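Local coordinates for cell division control protein 53 (PDB 3O2P) that serves as the cullin scaffold of yeast SCF ubiquitin ligases, represented here by the C-terminal domain that in cullins accepts NEDD8, at residues A26-I31 against D67-K72; I22-C27 against N45-Q50. All blocks are in the same frame, centred on the assembly; numbering follows the deposited sequence.

Interaction 1: A26-I31 against D67-K72; sequences ACIVRI and DSLIQK
V29 and L69 are the residues whose CA atoms come nearest across the contact, 8.1 Å apart, where helix 8-35 meets the C-terminal part of helix 59-71, and no hydrogen bond joins 26-31 to 67-72. L69 bridges that spacing with a forked end that divides its two methyls between neighbouring residues of the long helix. CD1 lies against the branch point of I28, 3.5 Å from I28 CG2 and 3.7 Å from I28 CB. CD2 goes to V29 instead, where it lies 3.7 Å from V29 CG2. The fork meets that methyl because V29 CG2 stands beside its own backbone N while CG1 is turned anti to it (chi1 174°). These helices belong to the winged-helix fold of the cullin neddylation domain, and the contact packs this part of helix 59-71 against the long N-terminal helix. Y74, in the loop before strand 75-77, touches both V29 and L69 and extends the apolar patch. I28 also packs on V62, A65 and I66, so the same isoleucine continues the seam back along helix 59-71. At the polar margin K72 stretches its extended chain to E25, and its NZ forms a salt bridge with E25 OE1.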
loop_
_atom_site.group_PDB
_atom_site.type_symbol
_atom_site.label_atom_id
_atom_site.label_comp_id
_atom_site.label_asym_id
_atom_site.label_seq_id
_atom_site.Cartn_x
_atom_site.Cartn_y
_atom_site.Cartn_z
ATOM N N ALA B 26 -0.351 -10.617 23.066
ATOM C CA ALA B 26 -0.471 -12.043 23.398
ATOM C C ALA B 26 -1.937 -12.435 23.544
ATOM O O ALA B 26 -2.345 -13.523 23.133
ATOM C CB ALA B 26 0.274 -12.363 24.658
ATOM N N CYS B 27 -2.734 -11.548 24.133
ATOM C CA CYS B 27 -4.162 -11.806 24.243
ATOM C C CYS B 27 -4.773 -12.024 22.852
ATOM O O CYS B 27 -5.484 -12.992 22.622
ATOM C CB CYS B 27 -4.856 -10.648 24.957
ATOM S SG CYS B 27 -6.607 -10.917 25.261
ATOM N N ILE B 28 -4.466 -11.132 21.916
ATOM C CA ILE B 28 -5.037 -11.209 20.580
ATOM C C ILE B 28 -4.627 -12.502 19.863
ATOM O O ILE B 28 -5.454 -13.156 19.219
ATOM C CB ILE B 28 -4.649 -9.972 19.745
ATOM C CG1 ILE B 28 -5.389 -8.733 20.257
ATOM C CG2 ILE B 28 -4.957 -10.178 18.277
ATOM C CD1 ILE B 28 -4.897 -7.455 19.657
ATOM N N VAL B 29 -3.351 -12.864 19.978
ATOM C CA VAL B 29 -2.840 -14.087 19.344
ATOM C C VAL B 29 -3.540 -15.336 19.898
ATOM O O VAL B 29 -3.852 -16.266 19.152
ATOM C CB VAL B 29 -1.325 -14.238 19.541
ATOM C CG1 VAL B 29 -0.860 -15.584 19.006
ATOM C CG2 VAL B 29 -0.589 -13.110 18.844
ATOM N N ARG B 30 -3.778 -15.338 21.208
ATOM C CA ARG B 30 -4.519 -16.397 21.889
ATOM C C ARG B 30 -5.920 -16.551 21.282
ATOM O O ARG B 30 -6.321 -17.640 20.869
ATOM C CB ARG B 30 -4.633 -16.056 23.376
ATOM C CG ARG B 30 -4.514 -17.236 24.329
ATOM C CD ARG B 30 -4.562 -16.772 25.788
ATOM N NE ARG B 30 -3.479 -15.839 26.099
ATOM C CZ ARG B 30 -3.633 -14.680 26.736
ATOM N NH1 ARG B 30 -4.836 -14.290 27.141
ATOM N NH2 ARG B 30 -2.579 -13.906 26.967
ATOM N N ILE B 31 -6.663 -15.456 21.226
ATOM C CA ILE B 31 -8.001 -15.482 20.646
ATOM C C ILE B 31 -7.984 -15.993 19.196
ATOM O O ILE B 31 -8.698 -16.936 18.845
ATOM C CB ILE B 31 -8.644 -14.084 20.689
ATOM C CG1 ILE B 31 -8.882 -13.658 22.144
ATOM C CG2 ILE B 31 -9.926 -14.058 19.878
ATOM C CD1 ILE B 31 -9.155 -12.159 22.326
ATOM N N ASP B 67 -2.248 -3.768 14.773
ATOM C CA ASP B 67 -1.361 -3.297 13.728
ATOM C C ASP B 67 0.012 -3.960 13.829
ATOM O O ASP B 67 0.568 -4.365 12.822
ATOM C CB ASP B 67 -1.222 -1.783 13.793
ATOM C CG ASP B 67 -0.470 -1.230 12.605
ATOM O OD1 ASP B 67 0.775 -1.193 12.650
ATOM O OD2 ASP B 67 -1.121 -0.853 11.613
ATOM N N SER B 68 0.547 -4.072 15.049
ATOM C CA SER B 68 1.821 -4.766 15.271
ATOM C C SER B 68 1.787 -6.240 14.859
ATOM O O SER B 68 2.744 -6.753 14.289
ATOM C CB SER B 68 2.249 -4.663 16.735
ATOM O OG SER B 68 2.419 -3.315 17.120
ATOM N N LEU B 69 0.693 -6.930 15.159
ATOM C CA LEU B 69 0.583 -8.334 14.770
ATOM C C LEU B 69 0.461 -8.492 13.258
ATOM O O LEU B 69 0.875 -9.500 12.704
ATOM C CB LEU B 69 -0.568 -9.018 15.506
ATOM C CG LEU B 69 -0.292 -9.057 17.021
ATOM C CD1 LEU B 69 -1.543 -9.358 17.829
ATOM C CD2 LEU B 69 0.834 -10.035 17.365
ATOM N N ILE B 70 -0.095 -7.492 12.586
ATOM C CA ILE B 70 -0.155 -7.537 11.136
ATOM C C ILE B 70 1.245 -7.335 10.580
ATOM O O ILE B 70 1.714 -8.106 9.756
ATOM C CB ILE B 70 -1.076 -6.469 10.580
ATOM C CG1 ILE B 70 -2.520 -6.835 10.913
ATOM C CG2 ILE B 70 -0.819 -6.282 9.064
ATOM C CD1 ILE B 70 -3.509 -5.756 10.620
ATOM N N GLN B 71 1.918 -6.300 11.062
ATOM C CA GLN B 71 3.285 -6.039 10.660
ATOM C C GLN B 71 4.175 -7.274 10.884
ATOM O O GLN B 71 4.976 -7.618 10.013
ATOM C CB GLN B 71 3.812 -4.800 11.387
ATOM C CG GLN B 71 5.321 -4.743 11.514
ATOM C CD GLN B 71 5.812 -3.503 12.259
ATOM O OE1 GLN B 71 6.824 -2.900 11.879
ATOM N NE2 GLN B 71 5.100 -3.119 13.322
ATOM N N LYS B 72 4.015 -7.955 12.024
ATOM C CA LYS B 72 4.850 -9.130 12.340
ATOM C C LYS B 72 4.451 -10.396 11.577
ATOM O O LYS B 72 5.142 -11.405 11.642
ATOM C CB LYS B 72 4.836 -9.440 13.842
ATOM C CG LYS B 72 5.577 -8.435 14.735
ATOM C CD LYS B 72 5.096 -8.565 16.183
ATOM C CE LYS B 72 6.013 -7.885 17.177
ATOM N NZ LYS B 72 5.531 -8.121 18.576
#

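Interaction 2: I22-C27 against N45-Q50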
loop_
_atom_site.group_PDB
_atom_site.type_symbol
_atom_site.label_atom_id
_atom_site.label_comp_id
_atom_site.label_asym_id
_atom_site.label_seq_id
_atom_site.Cartn_x
_atom_site.Cartn_y
_atom_site.Cartn_z
ATOM N N ILE B 22 2.378 -5.317 24.937
ATOM C CA ILE B 22 2.853 -6.687 24.994
ATOM C C ILE B 22 1.764 -7.615 25.535
ATOM O O ILE B 22 1.611 -8.740 25.068
ATOM C CB ILE B 22 4.122 -6.810 25.848
ATOM C CG1 ILE B 22 5.343 -6.383 25.024
ATOM C CG2 ILE B 22 4.286 -8.245 26.354
ATOM C CD1 ILE B 22 6.599 -6.165 25.864
ATOM N N PHE B 23 1.003 -7.146 26.518
ATOM C CA PHE B 23 -0.069 -7.978 27.046
ATOM C C PHE B 23 -1.178 -8.170 26.011
ATOM O O PHE B 23 -1.651 -9.289 25.806
ATOM C CB PHE B 23 -0.640 -7.411 28.351
ATOM C CG PHE B 23 -1.874 -8.123 28.817
ATOM C CD1 PHE B 23 -1.784 -9.271 29.587
ATOM C CD2 PHE B 23 -3.124 -7.659 28.453
ATOM C CE1 PHE B 23 -2.934 -9.938 30.001
ATOM C CE2 PHE B 23 -4.275 -8.317 28.856
ATOM C CZ PHE B 23 -4.183 -9.460 29.630
ATOM N N LEU B 24 -1.582 -7.085 25.351
ATOM C CA LEU B 24 -2.689 -7.149 24.405
ATOM C C LEU B 24 -2.324 -7.943 23.159
ATOM O O LEU B 24 -3.178 -8.593 22.563
ATOM C CB LEU B 24 -3.159 -5.752 23.999
ATOM C CG LEU B 24 -3.822 -4.904 25.075
ATOM C CD1 LEU B 24 -3.973 -3.455 24.609
ATOM C CD2 LEU B 24 -5.160 -5.514 25.465
ATOM N N GLU B 25 -1.056 -7.882 22.760
ATOM C CA GLU B 25 -0.612 -8.671 21.620
ATOM C C GLU B 25 -0.745 -10.165 21.877
ATOM O O GLU B 25 -1.197 -10.899 20.998
ATOM C CB GLU B 25 0.820 -8.312 21.204
ATOM C CG GLU B 25 0.898 -6.995 20.433
ATOM C CD GLU B 25 2.309 -6.684 19.953
ATOM O OE1 GLU B 25 3.023 -7.627 19.540
ATOM O OE2 GLU B 25 2.700 -5.498 19.998
ATOM N N ALA B 26 -0.351 -10.617 23.066
ATOM C CA ALA B 26 -0.471 -12.043 23.398
ATOM C C ALA B 26 -1.937 -12.435 23.544
ATOM O O ALA B 26 -2.345 -13.523 23.133
ATOM C CB ALA B 26 0.274 -12.363 24.658
ATOM N N CYS B 27 -2.734 -11.548 24.133
ATOM C CA CYS B 27 -4.162 -11.806 24.243
ATOM C C CYS B 27 -4.773 -12.024 22.852
ATOM O O CYS B 27 -5.484 -12.992 22.622
ATOM C CB CYS B 27 -4.856 -10.648 24.957
ATOM S SG CYS B 27 -6.607 -10.917 25.261
ATOM N N ASN B 45 -13.801 -6.490 20.845
ATOM C CA ASN B 45 -14.643 -6.748 22.007
ATOM C C ASN B 45 -14.122 -7.897 22.856
ATOM O O ASN B 45 -14.035 -7.798 24.071
ATOM C CB ASN B 45 -16.091 -7.004 21.579
ATOM C CG ASN B 45 -16.804 -5.724 21.226
ATOM O OD1 ASN B 45 -16.363 -4.651 21.626
ATOM N ND2 ASN B 45 -17.898 -5.818 20.468
ATOM N N GLU B 46 -13.765 -8.992 22.208
ATOM C CA GLU B 46 -13.260 -10.140 22.937
ATOM C C GLU B 46 -11.964 -9.783 23.658
ATOM O O GLU B 46 -11.789 -10.105 24.841
ATOM C CB GLU B 46 -13.072 -11.345 22.001
ATOM C CG GLU B 46 -12.788 -12.654 22.742
ATOM C CD GLU B 46 -13.847 -12.981 23.796
ATOM O OE1 GLU B 46 -15.019 -12.565 23.636
ATOM O OE2 GLU B 46 -13.509 -13.662 24.784
ATOM N N CYS B 47 -11.055 -9.120 22.951
ATOM C CA CYS B 47 -9.773 -8.759 23.559
ATOM C C CYS B 47 -9.940 -7.880 24.808
ATOM O O CYS B 47 -9.258 -8.079 25.811
ATOM C CB CYS B 47 -8.867 -8.054 22.552
ATOM S SG CYS B 47 -7.332 -7.496 23.291
ATOM N N ILE B 48 -10.854 -6.915 24.746
ATOM C CA ILE B 48 -11.139 -6.059 25.903
ATOM C C ILE B 48 -11.732 -6.869 27.058
ATOM O O ILE B 48 -11.316 -6.723 28.197
ATOM C CB ILE B 48 -12.107 -4.906 25.548
ATOM C CG1 ILE B 48 -11.448 -3.934 24.560
ATOM C CG2 ILE B 48 -12.557 -4.186 26.816
ATOM C CD1 ILE B 48 -12.359 -2.803 24.078
ATOM N N ALA B 49 -12.697 -7.732 26.756
ATOM C CA ALA B 49 -13.311 -8.576 27.783
ATOM C C ALA B 49 -12.309 -9.509 28.471
ATOM O O ALA B 49 -12.394 -9.728 29.676
ATOM C CB ALA B 49 -14.475 -9.384 27.200
ATOM N N GLN B 50 -11.370 -10.063 27.711
ATOM C CA GLN B 50 -10.393 -10.999 28.275
ATOM C C GLN B 50 -9.249 -10.268 28.963
ATOM O O GLN B 50 -8.523 -10.859 29.762
ATOM C CB GLN B 50 -9.852 -11.962 27.206
ATOM C CG GLN B 50 -10.882 -12.952 26.691
ATOM C CD GLN B 50 -10.266 -14.056 25.848
ATOM O OE1 GLN B 50 -9.140 -14.479 26.097
ATOM N NE2 GLN B 50 -11.006 -14.528 24.843
#
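Two cysteine thiols, C27 on helix 8-35 and C47 on helix 40-51, lie side by side in a helix-helix contact of the winged-helix fold of the cullin neddylation domain, their CB-SG bonds running in roughly opposite senses past each other. The axes of 22-27 and 45-50 cross at 120° and come no closer than 10.2 Å, a spacing bridged by L24, C27, C47 and Q50. Each cysteine has its SG anti to the backbone N, which carries both sulfurs into the interface. The SG atoms stop 4.0 Å apart, at packing distance and far too long for a disulfide. C27 SG also lies over the partner backbone, 3.9 Å from C47 O and equally near Q50 CB, so one sulfur touches residues nearly one turn apart. C47 O is itself hydrogen-bonded to S51 OG, one turn further on. From the preceding turn of the long helix L24 brings a single methyl, CD2, to 3.7 Å from C47 SG, so the leucine methyl and the other sulfur meet C47 SG from directions roughly at right angles. L24 further packs on F55, A57, M61 and A65, and C47 on I28 and I31, which joins the thiol pair to the rest of the apolar core. Q50 borders the contact with its CB, while its amide turns back along its own helix: NE2 donates to the anti lone pair of E46 OE2 at 2.6 Å, with an N-H...O angle of 166°.

How the interactions relate
Interactions 1 and 2 start from overlapping stretches of helix 8-35, which share A26 and C27, and lead to different partners: helix 40-51 in interaction 2, then helix 59-71 in interaction 1. Their centres are about 9 Å apart, each about 6 Å from the centre of the chain. The three helices form the helical part of the domain, and 37-39, 75-77 and 83-86 its small antiparallel sheet. The contacts touch directly, for E25 O packs against L69 CD1 and I31 CG1 against Q50 NE2. Helices 40-51 and 59-71 thus pack on the same long helix, which also carries K33, by similarity the NEDD8 attachment site.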